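Local coordinates for Oxidored_FMN domain-containing protein ([Pseudomonas] geniculata N1, PDB 6L6J), which is an amine oxidase of 6-hydroxypseudooxynicotine that binds FMN and a [4Fe-4S] cluster, probably as its redox centres, and also holds ADP, at residues R516-G521 / A610-L615; Y530-A535 / G651-A656; H569-M574 / I579-G584; T585-I590 / V595-L600. All coordinates share one frame; numbering follows the deposited sequence.

Interaction 1. Residues R516-G521 / A610-L615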
loop_
_atom_site.group_PDB
_atom_site.type_symbol
_atom_site.label_atom_id
_atom_site.label_comp_id
_atom_site.label_asym_id
_atom_site.label_seq_id
_atom_site.Cartn_x
_atom_site.Cartn_y
_atom_site.Cartn_z
ATOM N N ARG A 516 -14.700 -8.678 -25.490
ATOM C CA ARG A 516 -15.068 -9.790 -26.405
ATOM C C ARG A 516 -15.244 -11.060 -25.566
ATOM O O ARG A 516 -14.292 -11.852 -25.461
ATOM C CB ARG A 516 -14.009 -9.958 -27.500
ATOM C CG ARG A 516 -14.061 -8.892 -28.589
ATOM C CD ARG A 516 -13.361 -9.340 -29.866
ATOM N NE ARG A 516 -12.010 -9.807 -29.562
ATOM C CZ ARG A 516 -10.923 -9.041 -29.496
ATOM N NH1 ARG A 516 -10.998 -7.740 -29.737
ATOM N NH2 ARG A 516 -9.757 -9.585 -29.188
ATOM N N LEU A 517 -16.433 -11.232 -24.984
ATOM C CA LEU A 517 -16.703 -12.222 -23.913
ATOM C C LEU A 517 -17.390 -13.440 -24.502
ATOM O O LEU A 517 -18.122 -13.307 -25.480
ATOM C CB LEU A 517 -17.600 -11.588 -22.854
ATOM C CG LEU A 517 -16.883 -10.768 -21.794
ATOM C CD1 LEU A 517 -16.071 -9.642 -22.418
ATOM C CD2 LEU A 517 -17.898 -10.215 -20.808
ATOM N N PRO A 518 -17.209 -14.634 -23.885
ATOM C CA PRO A 518 -17.981 -15.814 -24.248
ATOM C C PRO A 518 -19.429 -15.519 -23.840
ATOM O O PRO A 518 -19.603 -14.918 -22.796
ATOM C CB PRO A 518 -17.374 -16.995 -23.469
ATOM C CG PRO A 518 -16.428 -16.373 -22.457
ATOM C CD PRO A 518 -16.304 -14.891 -22.759
ATOM N N GLU A 519 -20.389 -15.902 -24.687
ATOM C CA GLU A 519 -21.818 -15.487 -24.599
ATOM C C GLU A 519 -22.348 -15.921 -23.232
ATOM O O GLU A 519 -22.922 -15.091 -22.504
ATOM C CB GLU A 519 -22.658 -16.107 -25.723
ATOM C CG GLU A 519 -23.658 -15.136 -26.338
ATOM C CD GLU A 519 -23.092 -14.315 -27.488
ATOM O OE1 GLU A 519 -22.630 -14.933 -28.483
ATOM O OE2 GLU A 519 -23.101 -13.063 -27.389
ATOM N N GLY A 520 -22.145 -17.186 -22.895
ATOM C CA GLY A 520 -22.500 -17.707 -21.573
ATOM C C GLY A 520 -21.721 -18.966 -21.283
ATOM O O GLY A 520 -20.505 -19.001 -21.574
ATOM N N GLY A 521 -22.402 -19.954 -20.713
ATOM C CA GLY A 521 -21.844 -21.281 -20.410
ATOM C C GLY A 521 -20.765 -21.199 -19.349
ATOM O O GLY A 521 -20.705 -20.175 -18.618
ATOM N N ALA A 610 -15.745 -26.963 -19.930
ATOM C CA ALA A 610 -15.333 -25.566 -20.140
ATOM C C ALA A 610 -15.685 -25.138 -21.569
ATOM O O ALA A 610 -14.986 -25.568 -22.499
ATOM C CB ALA A 610 -13.859 -25.437 -19.853
ATOM N N ASP A 611 -16.724 -24.321 -21.723
ATOM C CA ASP A 611 -17.152 -23.818 -23.047
ATOM C C ASP A 611 -16.136 -22.767 -23.499
ATOM O O ASP A 611 -15.849 -22.702 -24.706
ATOM C CB ASP A 611 -18.606 -23.355 -22.983
ATOM C CG ASP A 611 -19.563 -24.508 -22.704
ATOM O OD1 ASP A 611 -19.444 -25.551 -23.415
ATOM O OD2 ASP A 611 -20.393 -24.371 -21.767
ATOM N N ALA A 612 -15.578 -22.000 -22.563
ATOM C CA ALA A 612 -14.452 -21.069 -22.810
ATOM C C ALA A 612 -13.319 -21.332 -21.803
ATOM O O ALA A 612 -13.532 -22.089 -20.794
ATOM C CB ALA A 612 -14.929 -19.645 -22.752
ATOM N N VAL A 613 -12.151 -20.747 -22.094
ATOM C CA VAL A 613 -10.892 -20.901 -21.305
ATOM C C VAL A 613 -10.125 -19.592 -21.409
ATOM O O VAL A 613 -9.831 -19.204 -22.563
ATOM C CB VAL A 613 -10.036 -22.065 -21.842
ATOM C CG1 VAL A 613 -8.653 -22.096 -21.200
ATOM C CG2 VAL A 613 -10.735 -23.412 -21.683
ATOM N N VAL A 614 -9.831 -18.925 -20.287
ATOM C CA VAL A 614 -8.938 -17.730 -20.337
ATOM C C VAL A 614 -7.596 -18.132 -19.715
ATOM O O VAL A 614 -7.574 -18.541 -18.523
ATOM C CB VAL A 614 -9.547 -16.470 -19.692
ATOM C CG1 VAL A 614 -8.792 -15.226 -20.125
ATOM C CG2 VAL A 614 -11.027 -16.312 -20.012
ATOM N N LEU A 615 -6.537 -18.097 -20.533
ATOM C CA LEU A 615 -5.132 -18.281 -20.096
ATOM C C LEU A 615 -4.545 -16.928 -19.648
ATOM O O LEU A 615 -4.412 -16.023 -20.480
ATOM C CB LEU A 615 -4.340 -18.903 -21.250
ATOM C CG LEU A 615 -4.812 -20.283 -21.715
ATOM C CD1 LEU A 615 -4.045 -20.739 -22.941
ATOM C CD2 LEU A 615 -4.681 -21.327 -20.616
#
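The carboxylate of Asp611 is the one flat group that meets the opposite segment, and it meets backbone: its OD2 stands 3.7 Å from Gly521 CA and 4.0 Å from Gly521 C. With chi1 at -65°, the Asp611 carboxylate swings to the side of its own backbone N. Gly521 has no side chain, so the carboxylate oxygen can come up to its alpha carbon. The puckered ring of Pro518 turns its CB-CG side to Ala612, whose methyl CB lies 3.6 Å from Pro518 CG and 3.7 Å from Pro518 CB, so the methyl sits against the CB-CG bond of the ring. Other hydrophobic groups, Leu507 and Leu541, also touch the proline; the latter belongs to helix 533-542.

The geometry places a loop over the start of a strand. Residues 516-521 run from helix 509-513 into strand 522-527, which lies parallel to strand 612-621 in the mixed sheet of the second Rossmann-like domain. Backbone bonds from Ala612 to Ser522 and Ile524 continue the pairing just beyond the contact, and Asp611 N bonds Ser522 OG. Across the two segments themselves no hydrogen bond forms, and only 141 Å² is buried. Cohesion here therefore comes from a proline-methyl van der Waals contact, while Asp611 OD2 has its hydrogen-bond partner just outside the two segments and makes only a contact with carbon toward Gly521.

Interaction 2. Residues Y530-A535 / G651-A656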
loop_
_atom_site.group_PDB
_atom_site.type_symbol
_atom_site.label_atom_id
_atom_site.label_comp_id
_atom_site.label_asym_id
_atom_site.label_seq_id
_atom_site.Cartn_x
_atom_site.Cartn_y
_atom_site.Cartn_z
ATOM N N TYR A 530 -0.572 -14.835 -10.927
ATOM C CA TYR A 530 -0.573 -14.889 -9.435
ATOM C C TYR A 530 -0.938 -13.524 -8.824
ATOM O O TYR A 530 -0.828 -13.360 -7.570
ATOM C CB TYR A 530 0.792 -15.361 -8.894
ATOM C CG TYR A 530 1.147 -16.812 -9.128
ATOM C CD1 TYR A 530 0.343 -17.657 -9.880
ATOM C CD2 TYR A 530 2.321 -17.341 -8.617
ATOM C CE1 TYR A 530 0.668 -18.989 -10.084
ATOM C CE2 TYR A 530 2.686 -18.659 -8.840
ATOM C CZ TYR A 530 1.855 -19.489 -9.568
ATOM O OH TYR A 530 2.214 -20.790 -9.708
ATOM N N TYR A 531 -1.357 -12.544 -9.633
ATOM C CA TYR A 531 -1.798 -11.219 -9.100
ATOM C C TYR A 531 -3.290 -10.994 -9.409
ATOM O O TYR A 531 -4.059 -11.944 -9.290
ATOM C CB TYR A 531 -0.762 -10.198 -9.580
ATOM C CG TYR A 531 -0.846 -8.836 -8.951
ATOM C CD1 TYR A 531 -1.582 -8.601 -7.804
ATOM C CD2 TYR A 531 -0.215 -7.752 -9.529
ATOM C CE1 TYR A 531 -1.698 -7.332 -7.261
ATOM C CE2 TYR A 531 -0.292 -6.478 -8.977
ATOM C CZ TYR A 531 -1.047 -6.259 -7.842
ATOM O OH TYR A 531 -1.139 -5.004 -7.287
ATOM N N TYR A 532 -3.706 -9.818 -9.860
ATOM C CA TYR A 532 -5.138 -9.415 -9.947
ATOM C C TYR A 532 -5.777 -9.756 -11.300
ATOM O O TYR A 532 -6.998 -9.853 -11.349
ATOM C CB TYR A 532 -5.241 -7.902 -9.738
ATOM C CG TYR A 532 -4.524 -7.096 -10.791
ATOM C CD1 TYR A 532 -3.194 -6.755 -10.641
ATOM C CD2 TYR A 532 -5.175 -6.654 -11.928
ATOM C CE1 TYR A 532 -2.524 -5.981 -11.574
ATOM C CE2 TYR A 532 -4.524 -5.886 -12.876
ATOM C CZ TYR A 532 -3.194 -5.546 -12.704
ATOM O OH TYR A 532 -2.556 -4.787 -13.648
ATOM N N MET A 533 -5.006 -9.875 -12.383
ATOM C CA MET A 533 -5.582 -9.892 -13.751
ATOM C C MET A 533 -6.541 -11.074 -13.931
ATOM O O MET A 533 -7.581 -10.901 -14.584
ATOM C CB MET A 533 -4.511 -9.971 -14.830
ATOM C CG MET A 533 -5.078 -9.985 -16.246
ATOM S SD MET A 533 -6.287 -8.662 -16.590
ATOM C CE MET A 533 -5.194 -7.336 -17.102
ATOM N N ALA A 534 -6.228 -12.230 -13.379
ATOM C CA ALA A 534 -7.073 -13.431 -13.544
ATOM C C ALA A 534 -8.302 -13.317 -12.644
ATOM O O ALA A 534 -9.385 -13.731 -13.106
ATOM C CB ALA A 534 -6.289 -14.690 -13.281
ATOM N N ALA A 535 -8.153 -12.815 -11.412
ATOM C CA ALA A 535 -9.284 -12.685 -10.462
ATOM C C ALA A 535 -10.244 -11.640 -11.033
ATOM O O ALA A 535 -11.483 -11.787 -10.878
ATOM C CB ALA A 535 -8.834 -12.309 -9.068
ATOM N N GLY A 651 5.709 -5.952 -15.700
ATOM C CA GLY A 651 5.594 -5.910 -14.232
ATOM C C GLY A 651 4.416 -5.092 -13.783
ATOM O O GLY A 651 3.770 -4.468 -14.649
ATOM N N GLN A 652 4.133 -5.083 -12.481
ATOM C CA GLN A 652 3.044 -4.239 -11.909
ATOM C C GLN A 652 3.264 -2.790 -12.352
ATOM O O GLN A 652 4.430 -2.407 -12.660
ATOM C CB GLN A 652 2.955 -4.365 -10.386
ATOM C CG GLN A 652 4.185 -3.913 -9.613
ATOM C CD GLN A 652 3.841 -3.718 -8.156
ATOM O OE1 GLN A 652 2.790 -3.171 -7.816
ATOM N NE2 GLN A 652 4.724 -4.164 -7.273
ATOM N N ILE A 653 2.193 -2.007 -12.363
ATOM C CA ILE A 653 2.172 -0.602 -12.881
ATOM C C ILE A 653 3.196 0.259 -12.133
ATOM O O ILE A 653 3.789 1.121 -12.799
ATOM C CB ILE A 653 0.748 -0.029 -12.810
ATOM C CG1 ILE A 653 -0.105 -0.606 -13.934
ATOM C CG2 ILE A 653 0.743 1.487 -12.840
ATOM C CD1 ILE A 653 -1.548 -0.764 -13.540
ATOM N N ALA A 654 3.399 0.022 -10.832
ATOM C CA ALA A 654 4.422 0.712 -10.002
ATOM C C ALA A 654 5.771 0.720 -10.719
ATOM O O ALA A 654 6.479 1.722 -10.609
ATOM C CB ALA A 654 4.574 0.066 -8.651
ATOM N N GLN A 655 6.105 -0.369 -11.415
ATOM C CA GLN A 655 7.412 -0.547 -12.107
ATOM C C GLN A 655 7.462 0.373 -13.327
ATOM O O GLN A 655 8.547 0.866 -13.643
ATOM C CB GLN A 655 7.599 -2.005 -12.526
ATOM C CG GLN A 655 8.973 -2.300 -13.100
ATOM C CD GLN A 655 10.093 -2.019 -12.129
ATOM O OE1 GLN A 655 10.154 -2.615 -11.043
ATOM N NE2 GLN A 655 10.979 -1.108 -12.527
ATOM N N ALA A 656 6.328 0.570 -13.994
ATOM C CA ALA A 656 6.196 1.480 -15.157
ATOM C C ALA A 656 6.480 2.907 -14.683
ATOM O O ALA A 656 7.188 3.645 -15.422
ATOM C CB ALA A 656 4.831 1.356 -15.796
HETATM O O HOH W 1 1.317 -4.848 -5.762
#
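Gln652 is the first residue of 651-656 to meet the tyrosines across the gap, following Gly651, whose carbonyl is bonded to Arg426. Its CB approaches Tyr531 CE2 at 4.1 Å, on an oblique line to the ring. A chi1 of 62° sets Gln652 CG between the backbone N and the carbonyl carbon, and the extended chain beyond carries the amide toward the water beside the phenol oxygen. The two side chains cross obliquely, the amide and ring planes standing 78° apart. No direct polar bond joins them. Instead a single water donates to both partners, 2.9 Å from Tyr531 OH and 3.0 Å from Gln652 OE1. The other ring in this group, Tyr532, holds its CD1 over the centre of one face of Tyr531, while Trp560 stacks edge-to-face with Tyr531.

Ile653 lies where the segment passes into helix 653-666, which follows the Rossmann-type sheet of the ADP-binding domain; residues 530-535, by contrast, lead into helix 533-542 of the second alpha/beta domain. The contact thus bridges two domains. Ile653 reaches across with CD1, 4.1 Å from Tyr532 OH and roughly perpendicular to that side chain, a plain van der Waals approach. The same hydroxyl is hydrogen-bonded to Glu430 OE1. Farther along, Gln655 N bonds Gln652 O at 2.9 Å, and Ala656 touches the bound ADP, its side chain also packing on Pro398 and Ala399 of helix 398-410.

Interaction 3. Residues H569-M574 / I579-G584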
loop_
_atom_site.group_PDB
_atom_site.type_symbol
_atom_site.label_atom_id
_atom_site.label_comp_id
_atom_site.label_asym_id
_atom_site.label_seq_id
_atom_site.Cartn_x
_atom_site.Cartn_y
_atom_site.Cartn_z
ATOM N N HIS A 569 -10.370 -10.832 0.669
ATOM C CA HIS A 569 -11.465 -10.078 -0.005
ATOM C C HIS A 569 -11.738 -10.681 -1.385
ATOM O O HIS A 569 -12.930 -10.760 -1.750
ATOM C CB HIS A 569 -11.154 -8.572 -0.116
ATOM C CG HIS A 569 -10.844 -7.944 1.192
ATOM N ND1 HIS A 569 -11.510 -8.295 2.340
ATOM C CD2 HIS A 569 -9.905 -7.047 1.545
ATOM C CE1 HIS A 569 -11.013 -7.620 3.352
ATOM N NE2 HIS A 569 -10.000 -6.864 2.896
ATOM N N VAL A 570 -10.697 -11.065 -2.135
ATOM C CA VAL A 570 -10.874 -11.704 -3.470
ATOM C C VAL A 570 -11.668 -13.000 -3.249
ATOM O O VAL A 570 -12.736 -13.158 -3.903
ATOM C CB VAL A 570 -9.550 -11.972 -4.205
ATOM C CG1 VAL A 570 -9.812 -12.597 -5.560
ATOM C CG2 VAL A 570 -8.701 -10.723 -4.387
ATOM N N VAL A 571 -11.184 -13.871 -2.351
ATOM C CA VAL A 571 -11.844 -15.162 -2.004
ATOM C C VAL A 571 -13.317 -14.880 -1.647
ATOM O O VAL A 571 -14.195 -15.399 -2.380
ATOM C CB VAL A 571 -11.094 -15.915 -0.886
ATOM C CG1 VAL A 571 -11.877 -17.113 -0.381
ATOM C CG2 VAL A 571 -9.712 -16.349 -1.325
ATOM N N ASN A 572 -13.596 -14.087 -0.603
ATOM C CA ASN A 572 -14.994 -13.762 -0.182
ATOM C C ASN A 572 -15.806 -13.303 -1.396
ATOM O O ASN A 572 -16.933 -13.761 -1.542
ATOM C CB ASN A 572 -15.099 -12.678 0.888
ATOM C CG ASN A 572 -14.616 -13.147 2.241
ATOM O OD1 ASN A 572 -14.331 -14.321 2.414
ATOM N ND2 ASN A 572 -14.473 -12.222 3.186
ATOM N N SER A 573 -15.235 -12.449 -2.237
ATOM C CA SER A 573 -15.852 -11.964 -3.492
ATOM C C SER A 573 -16.287 -13.152 -4.359
ATOM O O SER A 573 -17.429 -13.149 -4.850
ATOM C CB SER A 573 -14.885 -11.072 -4.226
ATOM O OG SER A 573 -15.449 -10.602 -5.428
ATOM N N MET A 574 -15.399 -14.136 -4.525
ATOM C CA MET A 574 -15.564 -15.308 -5.422
ATOM C C MET A 574 -16.656 -16.229 -4.837
ATOM O O MET A 574 -17.613 -16.576 -5.571
ATOM C CB MET A 574 -14.225 -16.056 -5.588
ATOM C CG MET A 574 -13.251 -15.459 -6.642
ATOM S SD MET A 574 -11.645 -16.378 -6.797
ATOM C CE MET A 574 -10.879 -15.542 -8.179
ATOM N N ILE A 579 -18.106 -18.202 -7.857
ATOM C CA ILE A 579 -16.894 -18.507 -8.666
ATOM C C ILE A 579 -16.160 -19.661 -7.960
ATOM O O ILE A 579 -15.730 -19.524 -6.790
ATOM C CB ILE A 579 -16.007 -17.253 -8.893
ATOM C CG1 ILE A 579 -16.671 -16.248 -9.844
ATOM C CG2 ILE A 579 -14.601 -17.628 -9.384
ATOM C CD1 ILE A 579 -15.829 -15.005 -10.146
ATOM N N GLU A 580 -16.050 -20.782 -8.661
ATOM C CA GLU A 580 -15.312 -21.987 -8.214
ATOM C C GLU A 580 -13.820 -21.631 -8.069
ATOM O O GLU A 580 -13.249 -20.994 -9.002
ATOM C CB GLU A 580 -15.512 -23.107 -9.229
ATOM C CG GLU A 580 -15.566 -24.479 -8.607
ATOM C CD GLU A 580 -16.790 -24.697 -7.733
ATOM O OE1 GLU A 580 -16.629 -25.360 -6.663
ATOM O OE2 GLU A 580 -17.904 -24.224 -8.134
ATOM N N ILE A 581 -13.224 -22.019 -6.933
ATOM C CA ILE A 581 -11.765 -21.912 -6.669
ATOM C C ILE A 581 -11.157 -23.323 -6.700
ATOM O O ILE A 581 -11.516 -24.150 -5.822
ATOM C CB ILE A 581 -11.490 -21.200 -5.335
ATOM C CG1 ILE A 581 -12.288 -19.904 -5.210
ATOM C CG2 ILE A 581 -9.995 -20.972 -5.149
ATOM C CD1 ILE A 581 -12.298 -19.324 -3.809
ATOM N N VAL A 582 -10.261 -23.555 -7.666
ATOM C CA VAL A 582 -9.359 -24.735 -7.745
ATOM C C VAL A 582 -7.905 -24.277 -7.563
ATOM O O VAL A 582 -7.482 -23.339 -8.255
ATOM C CB VAL A 582 -9.540 -25.482 -9.088
ATOM C CG1 VAL A 582 -8.675 -26.746 -9.156
ATOM C CG2 VAL A 582 -10.999 -25.828 -9.369
ATOM N N VAL A 583 -7.139 -24.985 -6.731
ATOM C CA VAL A 583 -5.718 -24.660 -6.409
ATOM C C VAL A 583 -4.810 -25.888 -6.562
ATOM O O VAL A 583 -5.306 -26.996 -6.836
ATOM C CB VAL A 583 -5.621 -24.054 -5.007
ATOM C CG1 VAL A 583 -6.354 -22.706 -4.985
ATOM C CG2 VAL A 583 -6.122 -25.008 -3.921
ATOM N N GLY A 584 -3.495 -25.656 -6.431
ATOM C CA GLY A 584 -2.434 -26.660 -6.658
ATOM C C GLY A 584 -2.731 -27.554 -7.852
ATOM O O GLY A 584 -2.453 -28.770 -7.746
#
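Met574 and Ile579 belong to a beta-alpha-beta crossover: helix 567-577 delivers the chain to strand 580-582, which pairs in parallel with strand 547-552 in the mixed sheet of the second alpha/beta domain. One polar bond joins the segments. Ile579 N donates to Met574 O at 2.8 Å, and the N-H...O angle of 167° makes it nearly straight at the hydrogen. At the acceptor the approach is less regular, the donor sitting 37° above the carbonyl plane. The donor comes five residues after the acceptor, so this bond spans the turn by which the chain passes from helix to strand.

The remaining interactions are apolar. Met574 has CG beside its backbone N, with chi1 at -82°, and its chain is extended beyond, so CG meets Ile579 and SD, farther out, meets Ile581, the methionine crossing both. CG comes 3.7 Å from Ile579 CG2, the branch of that isoleucine that faces the methionine. The crossing is oblique here. The sulfur SD is 3.9 Å from Ile581 CG1, the two side chains crossing at about a right angle. Ile579 also touches Ala538 and Ala542 of helix 533-542, and Met574 reaches Tyr550 of the neighbouring strand, so the pair lies between helix 533-542 and the sheet. One turn back on the helix, Val571 takes part from the side: its CG1 meets Ile581 CD1, the two methyl carbons 4.1 Å apart.

Interaction 4. Residues T585-I590 / V595-L600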
loop_
_atom_site.group_PDB
_atom_site.type_symbol
_atom_site.label_atom_id
_atom_site.label_comp_id
_atom_site.label_asym_id
_atom_site.label_seq_id
_atom_site.Cartn_x
_atom_site.Cartn_y
_atom_site.Cartn_z
ATOM N N THR A 585 -3.239 -26.972 -8.940
ATOM C CA THR A 585 -3.733 -27.690 -10.136
ATOM C C THR A 585 -3.194 -27.012 -11.396
ATOM O O THR A 585 -3.332 -25.781 -11.527
ATOM C CB THR A 585 -5.272 -27.766 -10.179
ATOM O OG1 THR A 585 -5.758 -28.533 -9.082
ATOM C CG2 THR A 585 -5.805 -28.437 -11.419
ATOM N N ALA A 586 -2.627 -27.809 -12.305
ATOM C CA ALA A 586 -2.131 -27.360 -13.626
ATOM C C ALA A 586 -3.017 -27.942 -14.736
ATOM O O ALA A 586 -3.631 -29.025 -14.540
ATOM C CB ALA A 586 -0.692 -27.772 -13.797
ATOM N N ILE A 587 -3.039 -27.258 -15.879
ATOM C CA ILE A 587 -3.697 -27.726 -17.125
ATOM C C ILE A 587 -2.706 -28.580 -17.924
ATOM O O ILE A 587 -1.639 -28.050 -18.310
ATOM C CB ILE A 587 -4.206 -26.515 -17.918
ATOM C CG1 ILE A 587 -5.376 -25.859 -17.184
ATOM C CG2 ILE A 587 -4.578 -26.916 -19.334
ATOM C CD1 ILE A 587 -5.978 -24.682 -17.911
ATOM N N ALA A 588 -3.066 -29.842 -18.174
ATOM C CA ALA A 588 -2.310 -30.789 -19.032
ATOM C C ALA A 588 -2.567 -30.439 -20.498
ATOM O O ALA A 588 -1.596 -30.406 -21.298
ATOM C CB ALA A 588 -2.702 -32.217 -18.744
ATOM N N SER A 589 -3.826 -30.170 -20.832
ATOM C CA SER A 589 -4.316 -30.095 -22.235
ATOM C C SER A 589 -5.711 -29.456 -22.268
ATOM O O SER A 589 -6.437 -29.569 -21.258
ATOM C CB SER A 589 -4.307 -31.482 -22.881
ATOM O OG SER A 589 -5.502 -32.204 -22.577
ATOM N N ILE A 590 -6.061 -28.843 -23.404
ATOM C CA ILE A 590 -7.375 -28.177 -23.631
ATOM C C ILE A 590 -8.064 -28.857 -24.813
ATOM O O ILE A 590 -7.527 -28.733 -25.915
ATOM C CB ILE A 590 -7.213 -26.661 -23.865
ATOM C CG1 ILE A 590 -6.568 -25.966 -22.660
ATOM C CG2 ILE A 590 -8.556 -26.037 -24.205
ATOM C CD1 ILE A 590 -6.123 -24.537 -22.926
ATOM N N VAL A 595 -11.152 -29.235 -20.299
ATOM C CA VAL A 595 -9.675 -29.276 -20.080
ATOM C C VAL A 595 -9.358 -30.503 -19.218
ATOM O O VAL A 595 -10.162 -30.809 -18.299
ATOM C CB VAL A 595 -9.142 -27.981 -19.447
ATOM C CG1 VAL A 595 -9.684 -26.749 -20.155
ATOM C CG2 VAL A 595 -9.438 -27.911 -17.962
ATOM N N LYS A 596 -8.258 -31.195 -19.546
ATOM C CA LYS A 596 -7.606 -32.171 -18.650
ATOM C C LYS A 596 -6.687 -31.381 -17.714
ATOM O O LYS A 596 -5.948 -30.491 -18.212
ATOM C CB LYS A 596 -6.847 -33.240 -19.437
ATOM C CG LYS A 596 -7.731 -34.293 -20.109
ATOM C CD LYS A 596 -6.941 -35.473 -20.679
ATOM C CE LYS A 596 -7.774 -36.369 -21.590
ATOM N NZ LYS A 596 -8.022 -35.758 -22.924
ATOM N N VAL A 597 -6.786 -31.656 -16.407
ATOM C CA VAL A 597 -5.951 -31.017 -15.357
ATOM C C VAL A 597 -5.259 -32.110 -14.535
ATOM O O VAL A 597 -5.696 -33.254 -14.554
ATOM C CB VAL A 597 -6.778 -30.067 -14.471
ATOM C CG1 VAL A 597 -7.538 -29.039 -15.289
ATOM C CG2 VAL A 597 -7.717 -30.816 -13.547
ATOM N N SER A 598 -4.206 -31.730 -13.833
ATOM C CA SER A 598 -3.387 -32.583 -12.945
ATOM C C SER A 598 -3.195 -31.834 -11.624
ATOM O O SER A 598 -2.883 -30.631 -11.693
ATOM C CB SER A 598 -2.071 -32.888 -13.615
ATOM O OG SER A 598 -1.256 -33.665 -12.767
ATOM N N ARG A 599 -3.402 -32.499 -10.481
ATOM C CA ARG A 599 -3.013 -31.953 -9.155
ATOM C C ARG A 599 -1.496 -32.097 -8.981
ATOM O O ARG A 599 -0.988 -33.195 -9.220
ATOM C CB ARG A 599 -3.776 -32.657 -8.035
ATOM C CG ARG A 599 -3.972 -31.788 -6.799
ATOM C CD ARG A 599 -5.024 -32.376 -5.896
ATOM N NE ARG A 599 -4.649 -33.724 -5.517
ATOM C CZ ARG A 599 -5.394 -34.541 -4.783
ATOM N NH1 ARG A 599 -6.586 -34.176 -4.336
ATOM N NH2 ARG A 599 -4.934 -35.746 -4.501
ATOM N N LEU A 600 -0.805 -31.017 -8.595
ATOM C CA LEU A 600 0.682 -30.985 -8.504
ATOM C C LEU A 600 1.187 -31.935 -7.403
ATOM O O LEU A 600 2.181 -32.605 -7.648
ATOM C CB LEU A 600 1.161 -29.540 -8.324
ATOM C CG LEU A 600 0.873 -28.625 -9.518
ATOM C CD1 LEU A 600 1.428 -27.220 -9.297
ATOM C CD2 LEU A 600 1.440 -29.201 -10.813
#
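Lys596 O is approached by two successive amides of the facing strand: Ala588 N bonds it at 3.0 Å, and Ser589 N adds a weak, longer bond at 3.4 Å. Two residues opposite one define a classic beta bulge, and the register indeed shifts by one between Ile587 and Ser589. The Ala588 bond is bent, with an N-H...O angle of 140° and the donor tilted 34° from the carbonyl plane. Lys596 N returns a bond to Ser589 O, again at 3.0 Å. Ahead of the bulge the ladder is regular: Ala586 and Ser598 form a hydrogen-bonded pair with both N...O distances at 2.9 Å.

These are the two strands of an antiparallel beta hairpin, extended by strand 605-609 into a three-stranded sheet. Thr585, Ile587, Ile590, Val595, Val597 and Arg599 line one face, where Thr585 CG2 packs 3.6 Å from Val597 CB, and Ile590 CG1 and Val595 CG1 lie side by side at 4.1 Å; the Arg599 guanidinium pairs with Asp602. This face leans on Val613 of strand 612-621, through both Ile590 and Val595. The other carries Ala586, Ser589, Lys596 and Ser598; here chi1 of 85° turns Ser589 OG onto Lys596 CB, 3.6 Å away, while the amine end of the lysine leads away.

The chemistry thus implies a hairpin whose Ile587, Ile590, Val595 and Val597 face is mostly aliphatic, whose opposite face is mixed, with Ala586 on Tyr526 and Ser589 on Pro499, and whose strands backbone bonds hold together through the bulge.

Overall arrangement
From the N terminus, residues 516-521 open interaction 1 and 530-535 open interaction 2. Interactions 3 and 4 then close in series as short local loops, both nested within the two long ones. Residues 610-615 next close interaction 1 and, after crossing it, 651-656 close interaction 2, which ties the second alpha/beta domain to the ADP-binding domain. Evidence of continuity lies in direct touches: Ala535 packs on Val570 and Met574, linking interactions 2 and 3; Gly584 O probably bonds Leu600 N, linking 3 to 4; and Val613 and Leu615 meet the hairpin's Ile590, with Val613 also on Val595, joining 1 to 4.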